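Local coordinates for N-terminal acetyltransferase-like protein (Chaetomium thermophilum, PDB 5NNP) that probably serves as the TPR-repeat auxiliary subunit of an N-terminal acetyltransferase complex of the NatA type, at residues R289-A292 with A293-P297; T309-A312 with Y313-M317; K320-P323 with S324-A327; D335-K338 with K339-A343. All coordinates share one frame; numbering follows the deposited sequence.

Contact 1 of 4, residues R289-A292 with A293-P297; sequences RSDA and AKRLP. With CMC (carboxymethyl coenzyme *a), chain B.
Asp291 and Arg295, one turn apart, both carry CG anti to their backbone N (chi1 -172° and -180°), and the bend of Arg295 at chi3 (83°) swings its guanidinium back to the aspartate. The two side chains cross at about a right angle. NH2 of Arg295 meets OD2 of Asp291 at 3.0 Å in a salt bridge, approaching from above the carboxylate plane rather than within it. The same carboxylate also takes hydrogen bonds from Tyr313 and Asn328, so its short side chain gathers three donors. A serine suits the turn before this short helix because its hydroxyl can stand in for a missing carbonyl: Ser290 OG accepts from Ala293 N at 2.9 Å, a nearly straight capping bond, and OG is also hydrogen-bonded to Glu254. Ala292 CB packs on Leu296 CD1 at 3.8 Å, one turn on. A water joins Ser290 O to NZ of Lys294, which also bonds Pro288 O. Replacing Arg295 with a leucine would remove the cation, and Asp291 would probably be left with a partly buried charge met by neutral donors. Arg289 NH2 reaches O7A in the 3'-phosphate of the bound carboxymethyl coenzyme A, in the plane of its guanidinium, while NH1 pairs with an acidic side chain of another protein's chain; this arginine therefore binds ligand and partner chain together.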
loop_
_atom_site.group_PDB
_atom_site.type_symbol
_atom_site.label_atom_id
_atom_site.label_comp_id
_atom_site.label_asym_id
_atom_site.label_seq_id
_atom_site.Cartn_x
_atom_site.Cartn_y
_atom_site.Cartn_z
ATOM N N ARG A 289 -15.770 26.863 2.898
ATOM C CA ARG A 289 -14.649 26.179 3.541
ATOM C C ARG A 289 -13.840 25.325 2.571
ATOM O O ARG A 289 -12.859 24.689 2.968
ATOM C CB ARG A 289 -15.131 25.292 4.686
ATOM C CG ARG A 289 -16.061 25.960 5.662
ATOM C CD ARG A 289 -15.837 25.390 7.053
ATOM N NE ARG A 289 -14.771 26.116 7.731
ATOM C CZ ARG A 289 -14.323 25.834 8.947
ATOM N NH1 ARG A 289 -14.843 24.826 9.627
ATOM N NH2 ARG A 289 -13.351 26.564 9.478
ATOM N N SER A 290 -14.259 25.266 1.311
ATOM C CA SER A 290 -13.479 24.509 0.343
ATOM C C SER A 290 -12.206 25.252 -0.010
ATOM O O SER A 290 -12.254 26.389 -0.478
ATOM C CB SER A 290 -14.267 24.231 -0.930
ATOM O OG SER A 290 -13.381 23.746 -1.928
ATOM N N ASP A 291 -11.068 24.614 0.230
ATOM C CA ASP A 291 -9.806 25.166 -0.226
ATOM C C ASP A 291 -9.714 25.007 -1.741
ATOM O O ASP A 291 -9.301 25.935 -2.443
ATOM C CB ASP A 291 -8.619 24.488 0.445
ATOM C CG ASP A 291 -7.312 25.180 0.127
ATOM O OD1 ASP A 291 -7.198 26.412 0.365
ATOM O OD2 ASP A 291 -6.402 24.497 -0.374
ATOM N N ALA A 292 -10.117 23.832 -2.230
ATOM C CA ALA A 292 -10.058 23.505 -3.652
ATOM C C ALA A 292 -10.724 24.564 -4.539
ATOM O O ALA A 292 -10.155 24.989 -5.557
ATOM C CB ALA A 292 -10.700 22.148 -3.901
ATOM N N ALA A 293 -11.926 24.983 -4.149
ATOM C CA ALA A 293 -12.702 25.915 -4.953
ATOM C C ALA A 293 -12.025 27.287 -5.063
ATOM O O ALA A 293 -12.413 28.104 -5.899
ATOM C CB ALA A 293 -14.112 26.056 -4.385
ATOM N N LYS A 294 -11.021 27.543 -4.225
ATOM C CA LYS A 294 -10.262 28.793 -4.310
ATOM C C LYS A 294 -8.901 28.593 -4.955
ATOM O O LYS A 294 -8.411 29.474 -5.658
ATOM C CB LYS A 294 -10.058 29.414 -2.926
ATOM C CG LYS A 294 -11.328 29.786 -2.192
ATOM C CD LYS A 294 -11.013 30.226 -0.765
ATOM C CE LYS A 294 -12.196 30.923 -0.125
ATOM N NZ LYS A 294 -13.287 29.968 0.230
ATOM N N ARG A 295 -8.294 27.438 -4.694
ATOM C CA ARG A 295 -6.887 27.184 -5.018
ATOM C C ARG A 295 -6.661 26.694 -6.445
ATOM O O ARG A 295 -5.688 27.081 -7.095
ATOM C CB ARG A 295 -6.302 26.151 -4.055
ATOM C CG ARG A 295 -4.846 25.840 -4.322
ATOM C CD ARG A 295 -4.400 24.623 -3.530
ATOM N NE ARG A 295 -4.734 23.350 -4.180
ATOM C CZ ARG A 295 -5.816 22.615 -3.917
ATOM N NH1 ARG A 295 -6.017 21.473 -4.566
ATOM N NH2 ARG A 295 -6.701 23.013 -3.012
ATOM N N LEU A 296 -7.561 25.829 -6.908
ATOM C CA LEU A 296 -7.440 25.168 -8.205
ATOM C C LEU A 296 -7.320 26.137 -9.393
ATOM O O LEU A 296 -6.475 25.926 -10.260
ATOM C CB LEU A 296 -8.622 24.210 -8.405
ATOM C CG LEU A 296 -8.426 22.911 -7.615
ATOM C CD1 LEU A 296 -9.658 22.008 -7.596
ATOM C CD2 LEU A 296 -7.231 22.162 -8.167
ATOM N N PRO A 297 -8.145 27.205 -9.427
ATOM C CA PRO A 297 -8.069 28.236 -10.480
ATOM C C PRO A 297 -6.681 28.840 -10.678
ATOM O O PRO A 297 -6.447 29.491 -11.696
ATOM C CB PRO A 297 -9.039 29.309 -9.984
ATOM C CG PRO A 297 -10.056 28.541 -9.200
ATOM C CD PRO A 297 -9.292 27.434 -8.527
HETATM N N1A CMC B . -4.219 24.457 17.385
HETATM C C2A CMC B . -5.522 24.666 17.734
HETATM N N3A CMC B . -6.540 24.251 16.928
HETATM C C4A CMC B . -6.267 23.619 15.755
HETATM C C5A CMC B . -4.926 23.394 15.385
HETATM C C6A CMC B . -3.901 23.828 16.231
HETATM N N6A CMC B . -2.574 23.608 15.875
HETATM N N7A CMC B . -4.966 22.697 14.083
HETATM C C8A CMC B . -6.286 22.557 13.771
HETATM N N9A CMC B . -6.987 23.108 14.760
HETATM C C1B CMC B . -8.409 23.111 14.753
HETATM C C2B CMC B . -8.967 24.363 14.210
HETATM O O2B CMC B . -9.967 24.849 15.113
HETATM C C3B CMC B . -9.636 23.998 12.971
HETATM O O3B CMC B . -10.904 24.671 12.911
HETATM P P3B CMC B . -10.959 26.101 12.245
HETATM O O7A CMC B . -12.300 26.687 12.415
HETATM O O8A CMC B . -10.507 26.055 10.735
HETATM O O9A CMC B . -10.135 27.033 13.009
HETATM C C4B CMC B . -9.925 22.555 13.100
HETATM O O4B CMC B . -8.872 22.041 13.892
HETATM C C5B CMC B . -9.853 21.956 11.735
HETATM O O5B CMC B . -8.549 22.316 11.264
HETATM P P1A CMC B . -7.908 21.228 10.261
HETATM O O1A CMC B . -7.007 21.891 9.257
HETATM O O2A CMC B . -9.028 20.523 9.509
HETATM O O3A CMC B . -7.052 20.123 11.091
HETATM P P2A CMC B . -5.731 19.417 10.602
HETATM O O4A CMC B . -4.574 20.355 10.807
HETATM O O5A CMC B . -5.844 19.074 9.159
HETATM O O6A CMC B . -5.523 18.096 11.429
HETATM C CBP CMC B . -5.019 16.870 13.440
HETATM C CCP CMC B . -5.805 18.070 12.812
HETATM C CDP CMC B . -5.544 15.592 12.711
HETATM C CEP CMC B . -5.310 16.753 14.977
HETATM C CAP CMC B . -3.504 17.116 13.204
HETATM O OAP CMC B . -3.064 18.200 13.944
HETATM C C9P CMC B . -2.587 15.925 13.510
HETATM O O9P CMC B . -2.364 15.064 12.645
HETATM N N8P CMC B . -1.939 15.816 14.805
HETATM C C7P CMC B . -1.041 14.714 15.105
HETATM C C6P CMC B . -1.718 13.314 15.052
HETATM C C5P CMC B . -2.933 13.371 15.950
HETATM O O5P CMC B . -2.839 13.826 17.066
HETATM N N4P CMC B . -4.190 12.907 15.447
HETATM C C3P CMC B . -5.366 13.000 16.285
HETATM C C2P CMC B . -5.695 11.652 16.924
HETATM S S1P CMC B . -7.173 11.860 17.949
HETATM C C1 CMC B . -8.392 10.632 17.455
HETATM C C2 CMC B . -7.641 9.387 17.046
HETATM O O21 CMC B . -7.375 9.168 15.873
HETATM O O HOH W 1 -14.426 28.047 -1.045
#

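Contact 2 of 4, residues T309-A312 with Y313-M317; sequences TAKA and YLTLM
Thr315 sits one alpha-helical turn after Lys311 on helix 303-320, part of the helical array of this TPR-clan auxiliary subunit, and it turns its hydroxyl back along the helix. With chi1 at -57° OG1 lies beside its own backbone N, which brings it to 2.9 Å from Lys311 O, the carbonyl that already accepts from Thr315 N; a bound glycerol also meets this hydroxyl. The Lys311 side chain runs outward, extended, to a double salt bridge with Glu348 and Glu352 of helix 336-352, a reach that suits a long cationic residue. Leu314 lays its branch against the preceding turn, its CG 3.4 Å from Ala310 O, and the side chain packs on Leu345 and Leu329. Small Ala310 leaves room for Leu342 and Leu345 of helix 336-352. The peptide frame beneath is regular: Leu314 N donates to Ala310 O at 2.9 Å, Tyr313 N to Thr309 O at 3.1 Å, while the bond from Leu316 N to Ala312 O is weak. Tyr313 leaves the helix on another side, where an aromatic with a polar end is apt: the ring packs against Lys294 and Arg295, and the hydroxyl is the one bonded to Asp291. One turn on, Met317 folds back over this ring, placing its CG 3.7 Å above one face of Tyr313, displaced toward the rim.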
loop_
_atom_site.group_PDB
_atom_site.type_symbol
_atom_site.label_atom_id
_atom_site.label_comp_id
_atom_site.label_asym_id
_atom_site.label_seq_id
_atom_site.Cartn_x
_atom_site.Cartn_y
_atom_site.Cartn_z
ATOM N N THR A 309 -6.008 36.943 -8.129
ATOM C CA THR A 309 -6.552 35.800 -7.402
ATOM C C THR A 309 -5.567 35.278 -6.354
ATOM O O THR A 309 -5.959 34.899 -5.248
ATOM C CB THR A 309 -6.915 34.633 -8.348
ATOM O OG1 THR A 309 -7.878 35.063 -9.320
ATOM C CG2 THR A 309 -7.480 33.482 -7.551
ATOM N N ALA A 310 -4.288 35.249 -6.720
ATOM C CA ALA A 310 -3.246 34.755 -5.827
ATOM C C ALA A 310 -3.065 35.650 -4.599
ATOM O O ALA A 310 -2.819 35.154 -3.494
ATOM C CB ALA A 310 -1.932 34.622 -6.576
ATOM N N LYS A 311 -3.185 36.966 -4.783
ATOM C CA LYS A 311 -3.087 37.865 -3.641
ATOM C C LYS A 311 -4.221 37.592 -2.654
ATOM O O LYS A 311 -3.986 37.439 -1.454
ATOM C CB LYS A 311 -3.100 39.328 -4.078
ATOM C CG LYS A 311 -2.854 40.295 -2.923
ATOM C CD LYS A 311 -2.248 41.614 -3.392
ATOM C CE LYS A 311 -1.848 42.459 -2.196
ATOM N NZ LYS A 311 -1.321 43.796 -2.573
ATOM N N ALA A 312 -5.447 37.490 -3.163
ATOM C CA ALA A 312 -6.608 37.261 -2.303
ATOM C C ALA A 312 -6.536 35.923 -1.562
ATOM O O ALA A 312 -6.997 35.822 -0.424
ATOM C CB ALA A 312 -7.865 37.341 -3.102
ATOM N N TYR A 313 -5.950 34.905 -2.189
ATOM C CA TYR A 313 -5.786 33.621 -1.525
ATOM C C TYR A 313 -4.708 33.721 -0.447
ATOM O O TYR A 313 -4.914 33.278 0.685
ATOM C CB TYR A 313 -5.443 32.518 -2.535
ATOM C CG TYR A 313 -5.274 31.149 -1.934
ATOM C CD1 TYR A 313 -6.369 30.345 -1.691
ATOM C CD2 TYR A 313 -4.012 30.653 -1.603
ATOM C CE1 TYR A 313 -6.226 29.070 -1.134
ATOM C CE2 TYR A 313 -3.852 29.380 -1.043
ATOM C CZ TYR A 313 -4.970 28.594 -0.815
ATOM O OH TYR A 313 -4.852 27.333 -0.260
ATOM N N LEU A 314 -3.564 34.313 -0.792
ATOM C CA LEU A 314 -2.468 34.473 0.167
ATOM C C LEU A 314 -2.887 35.283 1.401
ATOM O O LEU A 314 -2.509 34.947 2.522
ATOM C CB LEU A 314 -1.260 35.131 -0.499
ATOM C CG LEU A 314 -0.381 34.185 -1.312
ATOM C CD1 LEU A 314 0.837 34.923 -1.846
ATOM C CD2 LEU A 314 0.053 32.968 -0.473
ATOM N N THR A 315 -3.677 36.331 1.201
ATOM C CA THR A 315 -4.131 37.144 2.326
ATOM C C THR A 315 -4.944 36.327 3.328
ATOM O O THR A 315 -4.750 36.446 4.537
ATOM C CB THR A 315 -4.988 38.333 1.869
ATOM O OG1 THR A 315 -4.255 39.136 0.935
ATOM C CG2 THR A 315 -5.394 39.187 3.075
ATOM N N LEU A 316 -5.865 35.514 2.812
ATOM C CA LEU A 316 -6.628 34.584 3.643
ATOM C C LEU A 316 -5.718 33.687 4.473
ATOM O O LEU A 316 -5.910 33.544 5.681
ATOM C CB LEU A 316 -7.540 33.700 2.793
ATOM C CG LEU A 316 -8.895 34.271 2.396
ATOM C CD1 LEU A 316 -9.519 33.386 1.341
ATOM C CD2 LEU A 316 -9.803 34.366 3.604
ATOM N N MET A 317 -4.733 33.074 3.826
ATOM C CA MET A 317 -3.929 32.083 4.524
ATOM C C MET A 317 -2.987 32.759 5.522
ATOM O O MET A 317 -2.863 32.319 6.666
ATOM C CB MET A 317 -3.145 31.212 3.533
ATOM C CG MET A 317 -4.022 30.481 2.519
ATOM S SD MET A 317 -5.120 29.201 3.206
ATOM C CE MET A 317 -4.099 27.735 3.008
#

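Contact 3 of 4, residues K320-P323 with S324-A327; sequences KGVP and STFA. With CMC (carboxymethyl coenzyme *a), chain B.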
loop_
_atom_site.group_PDB
_atom_site.type_symbol
_atom_site.label_atom_id
_atom_site.label_comp_id
_atom_site.label_asym_id
_atom_site.label_seq_id
_atom_site.Cartn_x
_atom_site.Cartn_y
_atom_site.Cartn_z
ATOM N N LYS A 320 -4.713 33.994 8.576
ATOM C CA LYS A 320 -5.084 32.858 9.394
ATOM C C LYS A 320 -3.823 32.277 10.046
ATOM O O LYS A 320 -3.891 31.466 10.963
ATOM C CB LYS A 320 -5.818 31.824 8.529
ATOM C CG LYS A 320 -6.671 30.815 9.297
ATOM C CD LYS A 320 -7.239 29.740 8.365
ATOM C CE LYS A 320 -7.407 28.381 9.075
ATOM N NZ LYS A 320 -8.462 28.363 10.146
ATOM N N GLY A 321 -2.664 32.716 9.574
ATOM C CA GLY A 321 -1.398 32.297 10.145
ATOM C C GLY A 321 -0.936 30.917 9.705
ATOM O O GLY A 321 -0.001 30.357 10.287
ATOM N N VAL A 322 -1.572 30.367 8.677
ATOM C CA VAL A 322 -1.276 29.000 8.254
ATOM C C VAL A 322 0.172 28.808 7.791
ATOM O O VAL A 322 0.617 29.451 6.835
ATOM C CB VAL A 322 -2.210 28.558 7.113
ATOM C CG1 VAL A 322 -1.841 27.169 6.652
ATOM C CG2 VAL A 322 -3.674 28.631 7.558
ATOM N N PRO A 323 0.908 27.906 8.463
ATOM C CA PRO A 323 2.290 27.563 8.097
ATOM C C PRO A 323 2.414 26.603 6.895
ATOM O O PRO A 323 3.523 26.476 6.378
ATOM C CB PRO A 323 2.822 26.904 9.371
ATOM C CG PRO A 323 1.606 26.243 9.962
ATOM C CD PRO A 323 0.459 27.183 9.670
ATOM N N SER A 324 1.321 25.954 6.468
ATOM C CA SER A 324 1.372 25.026 5.337
ATOM C C SER A 324 1.025 25.676 3.994
ATOM O O SER A 324 0.744 24.989 3.008
ATOM C CB SER A 324 0.419 23.864 5.576
ATOM O OG SER A 324 0.607 23.323 6.863
ATOM N N THR A 325 1.015 27.002 3.958
ATOM C CA THR A 325 0.610 27.705 2.753
ATOM C C THR A 325 1.541 27.376 1.577
ATOM O O THR A 325 1.092 27.027 0.484
ATOM C CB THR A 325 0.578 29.221 3.001
ATOM O OG1 THR A 325 -0.406 29.510 4.010
ATOM C CG2 THR A 325 0.254 29.977 1.721
ATOM N N PHE A 326 2.847 27.482 1.795
ATOM C CA PHE A 326 3.779 27.158 0.725
ATOM C C PHE A 326 3.566 25.734 0.174
ATOM O O PHE A 326 3.511 25.538 -1.040
ATOM C CB PHE A 326 5.221 27.311 1.191
ATOM C CG PHE A 326 6.218 27.064 0.107
ATOM C CD1 PHE A 326 6.571 28.082 -0.774
ATOM C CD2 PHE A 326 6.784 25.813 -0.064
ATOM C CE1 PHE A 326 7.480 27.859 -1.791
ATOM C CE2 PHE A 326 7.698 25.586 -1.085
ATOM C CZ PHE A 326 8.046 26.614 -1.945
ATOM N N ALA A 327 3.435 24.753 1.063
ATOM C CA ALA A 327 3.299 23.355 0.649
ATOM C C ALA A 327 2.060 23.132 -0.219
ATOM O O ALA A 327 2.034 22.257 -1.064
ATOM C CB ALA A 327 3.255 22.453 1.858
HETATM N N1A CMC B . -4.219 24.457 17.385
HETATM C C2A CMC B . -5.522 24.666 17.734
HETATM N N3A CMC B . -6.540 24.251 16.928
HETATM C C4A CMC B . -6.267 23.619 15.755
HETATM C C5A CMC B . -4.926 23.394 15.385
HETATM C C6A CMC B . -3.901 23.828 16.231
HETATM N N6A CMC B . -2.574 23.608 15.875
HETATM N N7A CMC B . -4.966 22.697 14.083
HETATM C C8A CMC B . -6.286 22.557 13.771
HETATM N N9A CMC B . -6.987 23.108 14.760
HETATM C C1B CMC B . -8.409 23.111 14.753
HETATM C C2B CMC B . -8.967 24.363 14.210
HETATM O O2B CMC B . -9.967 24.849 15.113
HETATM C C3B CMC B . -9.636 23.998 12.971
HETATM O O3B CMC B . -10.904 24.671 12.911
HETATM P P3B CMC B . -10.959 26.101 12.245
HETATM O O7A CMC B . -12.300 26.687 12.415
HETATM O O8A CMC B . -10.507 26.055 10.735
HETATM O O9A CMC B . -10.135 27.033 13.009
HETATM C C4B CMC B . -9.925 22.555 13.100
HETATM O O4B CMC B . -8.872 22.041 13.892
HETATM C C5B CMC B . -9.853 21.956 11.735
HETATM O O5B CMC B . -8.549 22.316 11.264
HETATM P P1A CMC B . -7.908 21.228 10.261
HETATM O O1A CMC B . -7.007 21.891 9.257
HETATM O O2A CMC B . -9.028 20.523 9.509
HETATM O O3A CMC B . -7.052 20.123 11.091
HETATM P P2A CMC B . -5.731 19.417 10.602
HETATM O O4A CMC B . -4.574 20.355 10.807
HETATM O O5A CMC B . -5.844 19.074 9.159
HETATM O O6A CMC B . -5.523 18.096 11.429
HETATM C CBP CMC B . -5.019 16.870 13.440
HETATM C CCP CMC B . -5.805 18.070 12.812
HETATM C CDP CMC B . -5.544 15.592 12.711
HETATM C CEP CMC B . -5.310 16.753 14.977
HETATM C CAP CMC B . -3.504 17.116 13.204
HETATM O OAP CMC B . -3.064 18.200 13.944
HETATM C C9P CMC B . -2.587 15.925 13.510
HETATM O O9P CMC B . -2.364 15.064 12.645
HETATM N N8P CMC B . -1.939 15.816 14.805
HETATM C C7P CMC B . -1.041 14.714 15.105
HETATM C C6P CMC B . -1.718 13.314 15.052
HETATM C C5P CMC B . -2.933 13.371 15.950
HETATM O O5P CMC B . -2.839 13.826 17.066
HETATM N N4P CMC B . -4.190 12.907 15.447
HETATM C C3P CMC B . -5.366 13.000 16.285
HETATM C C2P CMC B . -5.695 11.652 16.924
HETATM S S1P CMC B . -7.173 11.860 17.949
HETATM C C1 CMC B . -8.392 10.632 17.455
HETATM C C2 CMC B . -7.641 9.387 17.046
HETATM O O21 CMC B . -7.375 9.168 15.873
HETATM O O HOH W 2 3.871 28.573 4.268
HETATM O O HOH W 3 4.353 25.374 3.905
#
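Thr325 closes the turn by giving its hydroxyl proton to Val322: OG1 lies 3.0 Å from Val322 O and above the plane of that carbonyl. The Thr325 torsion (chi1 -63°) sets OG1 beside its own backbone N, on the side where Val322 O lies, and Val322 CG1 also approaches it at 3.8 Å. An alanine here would remove the hydroxyl, and the Val322 carbonyl would probably lose its mate and the turn a tie. Pro323, whose ring restrains the backbone at the bend, is joined to the following helix through two waters: both donate to Pro323 O, one accepting from Phe326 N and the other from Ala327 N. Just before, Gly321 ends helix 303-320 in a Schellman motif, its positive phi (79°) suiting a residue without a side chain. Lys320, just before the glycine, bends at its outer torsions to bring NZ to 3.1 Å from O8A in the 3'-phosphate of the bound carboxymethyl coenzyme A, while Ser324 OG bonds the backbone of another protein's chain. Thr325 packs on Leu314 and Phe318 of helix 303-320, and Phe326 meets Tyr377 edge-to-face and touches Gln380 and His381, seating the short helix 325-329 between helix 303-320 and helix 369-381.

Contact 4 of 4, residues D335-K338 with K339-A343; sequences DSFK and KETLA
Phe337 O is gripped twice by Thr341, one turn later on helix 336-352: the hydroxyl OG1 donates to it at 2.7 Å and the backbone N at 2.9 Å, arriving from opposite faces of the carbonyl plane. Threonine suits this place because, with chi1 at -64°, OG1 swings back toward the preceding turn. There it also stands 3.5 Å above the plane of the Phe337 ring, over its centre, so that the aromatic lies across the hydroxyl, whose proton goes to the carbonyl. The Thr341 side chain also touches Phe306 and Arg307 of helix 303-320. At the head of the helix Asp335 is the N-cap: its OD1, met from above the carboxylate plane, accepts from Lys338 N at 3.1 Å. Backbone bonds continue the helix, among them Glu340 N to Ser336 O at 2.9 Å. Lys339 bends at chi3 (66°), passing its CE 3.9 Å from Ser336 OG on the way to Met386 O, which takes its ammonium. Leu342 rests its CG near Lys338 O, and its side chain packs on Ala310, Tyr333 and Tyr377. Chemically, one first-turn amide, Lys338 N, is served by a carboxylate whose negative charge would be favourable beside the positive end of the helix dipole, while a later carbonyl takes a side-chain donor besides its usual amide.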
loop_
_atom_site.group_PDB
_atom_site.type_symbol
_atom_site.label_atom_id
_atom_site.label_comp_id
_atom_site.label_asym_id
_atom_site.label_seq_id
_atom_site.Cartn_x
_atom_site.Cartn_y
_atom_site.Cartn_z
ATOM N N ASP A 335 5.793 26.942 -13.334
ATOM C CA ASP A 335 5.670 28.156 -14.126
ATOM C C ASP A 335 6.479 29.270 -13.459
ATOM O O ASP A 335 6.204 29.667 -12.327
ATOM C CB ASP A 335 4.196 28.548 -14.273
ATOM C CG ASP A 335 3.993 29.795 -15.118
ATOM O OD1 ASP A 335 4.642 30.825 -14.838
ATOM O OD2 ASP A 335 3.173 29.752 -16.062
ATOM N N SER A 336 7.480 29.765 -14.171
ATOM C CA SER A 336 8.369 30.782 -13.636
ATOM C C SER A 336 7.603 32.019 -13.168
ATOM O O SER A 336 7.866 32.553 -12.088
ATOM C CB SER A 336 9.403 31.175 -14.688
ATOM O OG SER A 336 10.490 31.847 -14.087
ATOM N N PHE A 337 6.663 32.465 -13.996
ATOM C CA PHE A 337 5.857 33.645 -13.709
ATOM C C PHE A 337 5.115 33.535 -12.387
ATOM O O PHE A 337 5.097 34.475 -11.595
ATOM C CB PHE A 337 4.848 33.876 -14.823
ATOM C CG PHE A 337 3.885 34.979 -14.535
ATOM C CD1 PHE A 337 4.228 36.300 -14.793
ATOM C CD2 PHE A 337 2.635 34.706 -14.014
ATOM C CE1 PHE A 337 3.350 37.327 -14.537
ATOM C CE2 PHE A 337 1.748 35.733 -13.758
ATOM C CZ PHE A 337 2.112 37.048 -14.026
ATOM N N LYS A 338 4.479 32.390 -12.167
ATOM C CA LYS A 338 3.704 32.178 -10.954
ATOM C C LYS A 338 4.642 32.106 -9.755
ATOM O O LYS A 338 4.304 32.545 -8.654
ATOM C CB LYS A 338 2.848 30.908 -11.080
ATOM C CG LYS A 338 1.761 31.030 -12.149
ATOM C CD LYS A 338 0.985 29.748 -12.348
ATOM C CE LYS A 338 -0.004 29.889 -13.504
ATOM N NZ LYS A 338 -0.543 28.558 -13.889
ATOM N N LYS A 339 5.833 31.563 -9.986
ATOM C CA LYS A 339 6.876 31.483 -8.970
ATOM C C LYS A 339 7.290 32.878 -8.487
ATOM O O LYS A 339 7.265 33.165 -7.293
ATOM C CB LYS A 339 8.089 30.728 -9.528
ATOM C CG LYS A 339 9.293 30.693 -8.610
ATOM C CD LYS A 339 10.427 29.873 -9.208
ATOM C CE LYS A 339 10.987 30.511 -10.467
ATOM N NZ LYS A 339 12.000 29.635 -11.141
ATOM N N GLU A 340 7.668 33.745 -9.419
ATOM C CA GLU A 340 8.141 35.078 -9.059
ATOM C C GLU A 340 6.992 35.903 -8.495
ATOM O O GLU A 340 7.172 36.685 -7.561
ATOM C CB GLU A 340 8.770 35.775 -10.270
ATOM C CG GLU A 340 9.911 34.990 -10.874
ATOM C CD GLU A 340 10.477 35.617 -12.119
ATOM O OE1 GLU A 340 9.951 36.659 -12.580
ATOM O OE2 GLU A 340 11.467 35.058 -12.634
ATOM N N THR A 341 5.804 35.711 -9.060
ATOM C CA THR A 341 4.639 36.474 -8.646
ATOM C C THR A 341 4.250 36.131 -7.208
ATOM O O THR A 341 3.824 36.998 -6.444
ATOM C CB THR A 341 3.439 36.230 -9.588
ATOM O OG1 THR A 341 3.748 36.715 -10.901
ATOM C CG2 THR A 341 2.207 36.951 -9.080
ATOM N N LEU A 342 4.394 34.865 -6.834
ATOM C CA LEU A 342 3.996 34.450 -5.497
ATOM C C LEU A 342 4.929 35.043 -4.454
ATOM O O LEU A 342 4.494 35.436 -3.368
ATOM C CB LEU A 342 3.960 32.928 -5.387
ATOM C CG LEU A 342 2.743 32.321 -6.080
ATOM C CD1 LEU A 342 2.808 30.800 -6.026
ATOM C CD2 LEU A 342 1.454 32.858 -5.458
ATOM N N ALA A 343 6.210 35.127 -4.793
ATOM C CA ALA A 343 7.187 35.720 -3.889
ATOM C C ALA A 343 6.948 37.235 -3.739
ATOM O O ALA A 343 6.992 37.790 -2.628
ATOM C CB ALA A 343 8.587 35.435 -4.384
#

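Overall arrangement
Contact 2 is the middle member, touching each of the others. Its Tyr313 OH meets Asp291 OD1 of contact 1 at 2.6 Å in a probable hydrogen bond, its Met317 O lies 3.1 Å from Val322 N of contact 3, another probable hydrogen bond across the helix end, and Ala310 CB packs on Leu342 CD2 of contact 4 at 4.0 Å. Contacts 1 and 3, with centres about 14 Å apart and no direct touch, converge instead on the bound carboxymethyl coenzyme A: Arg289 and Lys320 bond different oxygens of its 3'-phosphate, and another protein's chain also binds this ligand. Contact 4, its centre about 19 Å from that of contact 1, belongs to the packing of helix 336-352 against helix 303-320.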